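PDB 4HA6: pyridoxine 4-oxidase from Mesorhizobium loti, which catalyses the FAD-dependent oxidation of pyridoxine at its 4-hydroxymethyl group to pyridoxal, as a member of the GMC oxidoreductase family. Local coordinates for residues P119-Q122 with A123-H127. Residues are numbered along the deposited sequence; the frame is centred on the assembly and turned at random.
Sequences PVFQ and AIEDH
Phe121 and Glu125, four residues apart, share a first torsion that sets CG beside the backbone N (chi1 -79° in Phe121), and with the Glu125 chain extended beyond CG the carboxylate is carried back toward Phe121 CB. The setting is the C-terminal turn of helix 114-124, where Glu125 is the first residue to leave helical geometry and the chain passes straight into the short strand 125-126, which pairs in parallel with strand 141-142. It is a worked example of how a helix can end, the i to i+4 pattern giving way to a carbonyl shared by two amides. Glu125 OE2 lies 3.6 Å from Phe121 CB, and the ring and carboxylate planes are only 17° apart, the oxygen approaching the ring obliquely. This carboxylate is well satisfied: OE2 is hydrogen-bonded to the hydroxyl of Tyr92, while OE1 has a salt bridge to Arg94 and a bond from the amide of Gly136, a set of partners likely to stabilise its negative charge. Phe121 in turn packs on Ala495 of helix 490-506; its side chain is about 10 Å from the bound FAD.

The helix closes with ordinary i to i+4 bonds, Ala123 N to Pro119 O (3.0 Å) and Ile124 N to Val120 O (3.2 Å). One turn apart along the helix, Val120 CG1 and Ile124 CD1 meet at 4.3 Å in a loose apolar contact. Phe121 O serves two amides: it takes a weak bond from Ile124 N at 2.9 Å and the last helical bond from Glu125 N at 3.0 Å, the latter donor lying nearly in line with the carbonyl, at a C=O...N angle of 166°.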
ATOM      1  N   PRO A 119      17.351  -9.941  -5.394  1.00  9.22           N
ATOM      2  CA  PRO A 119      18.447  -8.981  -5.176  1.00 10.25           C
ATOM      3  C   PRO A 119      17.954  -7.542  -5.013  1.00 11.55           C
ATOM      4  O   PRO A 119      18.674  -6.719  -4.451  1.00  9.70           O
ATOM      5  CB  PRO A 119      19.267  -9.071  -6.470  1.00 16.29           C
ATOM      6  CG  PRO A 119      18.867 -10.342  -7.117  1.00 15.13           C
ATOM      7  CD  PRO A 119      17.442 -10.582  -6.722  1.00 16.60           C
ATOM      8  N   VAL A 120      16.762  -7.234  -5.526  1.00 10.20           N
ATOM      9  CA  VAL A 120      16.208  -5.882  -5.389  1.00  6.84           C
ATOM     10  C   VAL A 120      15.740  -5.628  -3.954  1.00  8.20           C
ATOM     11  O   VAL A 120      16.112  -4.616  -3.348  1.00 10.57           O
ATOM     12  CB  VAL A 120      15.069  -5.610  -6.413  1.00 15.04           C
ATOM     13  CG1 VAL A 120      14.314  -4.317  -6.083  1.00  6.13           C
ATOM     14  CG2 VAL A 120      15.626  -5.559  -7.841  1.00  9.62           C
ATOM     15  N   PHE A 121      14.937  -6.545  -3.412  1.00  5.75           N
ATOM     16  CA  PHE A 121      14.535  -6.465  -2.005  1.00  9.41           C
ATOM     17  C   PHE A 121      15.784  -6.372  -1.114  1.00  8.46           C
ATOM     18  O   PHE A 121      15.891  -5.497  -0.260  1.00 13.19           O
ATOM     19  CB  PHE A 121      13.701  -7.690  -1.620  1.00  4.51           C
ATOM     20  CG  PHE A 121      12.267  -7.620  -2.067  1.00  8.17           C
ATOM     21  CD1 PHE A 121      11.712  -8.653  -2.813  1.00 13.25           C
ATOM     22  CD2 PHE A 121      11.469  -6.533  -1.731  1.00 10.60           C
ATOM     23  CE1 PHE A 121      10.396  -8.602  -3.230  1.00 11.41           C
ATOM     24  CE2 PHE A 121      10.140  -6.471  -2.149  1.00  8.10           C
ATOM     25  CZ  PHE A 121       9.608  -7.517  -2.900  1.00  8.54           C
ATOM     26  N   GLN A 122      16.735  -7.269  -1.341  1.00  9.67           N
ATOM     27  CA  GLN A 122      17.985  -7.268  -0.585  1.00  8.60           C
ATOM     28  C   GLN A 122      18.739  -5.937  -0.631  1.00  9.34           C
ATOM     29  O   GLN A 122      19.304  -5.517   0.376  1.00  8.89           O
ATOM     30  CB  GLN A 122      18.888  -8.423  -1.049  1.00  9.12           C
ATOM     31  CG  GLN A 122      18.293  -9.813  -0.790  1.00 10.84           C
ATOM     32  CD  GLN A 122      19.027 -10.904  -1.540  1.00 12.05           C
ATOM     33  OE1 GLN A 122      19.993 -10.631  -2.243  1.00 15.06           O
ATOM     34  NE2 GLN A 122      18.567 -12.143  -1.401  1.00 14.96           N
ATOM     35  N   ALA A 123      18.769  -5.278  -1.793  1.00 11.52           N
ATOM     36  CA  ALA A 123      19.415  -3.962  -1.891  1.00 12.69           C
ATOM     37  C   ALA A 123      18.684  -2.913  -1.045  1.00 15.47           C
ATOM     38  O   ALA A 123      19.288  -1.941  -0.565  1.00 10.34           O
ATOM     39  CB  ALA A 123      19.497  -3.503  -3.339  1.00 13.07           C
ATOM     40  N   ILE A 124      17.381  -3.107  -0.866  1.00 11.57           N
ATOM     41  CA  ILE A 124      16.575  -2.154  -0.117  1.00  7.38           C
ATOM     42  C   ILE A 124      16.729  -2.347   1.395  1.00 12.38           C
ATOM     43  O   ILE A 124      16.783  -1.374   2.162  1.00  9.43           O
ATOM     44  CB  ILE A 124      15.101  -2.277  -0.523  1.00  7.91           C
ATOM     45  CG1 ILE A 124      14.863  -1.544  -1.848  1.00  8.03           C
ATOM     46  CG2 ILE A 124      14.189  -1.734   0.573  1.00  7.20           C
ATOM     47  CD1 ILE A 124      13.618  -1.989  -2.591  1.00  9.15           C
ATOM     48  N   GLU A 125      16.830  -3.609   1.807  1.00 10.73           N
ATOM     49  CA  GLU A 125      16.716  -3.981   3.216  1.00 13.38           C
ATOM     50  C   GLU A 125      17.998  -3.875   4.046  1.00 14.65           C
ATOM     51  O   GLU A 125      19.082  -4.254   3.586  1.00 13.75           O
ATOM     52  CB  GLU A 125      16.194  -5.411   3.293  1.00  7.81           C
ATOM     53  CG  GLU A 125      14.783  -5.509   2.784  1.00 11.73           C
ATOM     54  CD  GLU A 125      14.407  -6.897   2.374  1.00 10.17           C
ATOM     55  OE1 GLU A 125      15.246  -7.819   2.508  1.00 15.38           O
ATOM     56  OE2 GLU A 125      13.265  -7.063   1.910  1.00  8.10           O
ATOM     57  N   ASP A 126      17.869  -3.358   5.266  1.00 10.94           N
ATOM     58  CA  ASP A 126      18.879  -3.618   6.301  1.00 18.28           C
ATOM     59  C   ASP A 126      18.216  -4.496   7.346  1.00 16.32           C
ATOM     60  O   ASP A 126      17.532  -3.991   8.246  1.00 16.87           O
ATOM     61  CB  ASP A 126      19.411  -2.340   6.953  1.00 13.29           C
ATOM     62  CG  ASP A 126      20.511  -2.624   8.011  1.00 23.09           C
ATOM     63  OD1 ASP A 126      21.255  -3.627   7.871  1.00 18.11           O
ATOM     64  OD2 ASP A 126      20.630  -1.839   8.978  1.00 22.87           O
ATOM     65  N   HIS A 127      18.421  -5.805   7.208  1.00  9.39           N
ATOM     66  CA  HIS A 127      17.666  -6.823   7.939  1.00 16.78           C
ATOM     67  C   HIS A 127      18.575  -7.581   8.914  1.00 12.27           C
ATOM     68  O   HIS A 127      19.731  -7.845   8.598  1.00 14.85           O
ATOM     69  CB  HIS A 127      17.070  -7.805   6.922  1.00 14.45           C
ATOM     70  CG  HIS A 127      15.915  -8.601   7.440  1.00 16.41           C
ATOM     71  ND1 HIS A 127      16.075  -9.698   8.262  1.00 11.79           N
ATOM     72  CD2 HIS A 127      14.582  -8.473   7.237  1.00 13.75           C
ATOM     73  CE1 HIS A 127      14.890 -10.199   8.557  1.00 13.64           C
ATOM     74  NE2 HIS A 127      13.966  -9.482   7.942  1.00 16.19           N
TER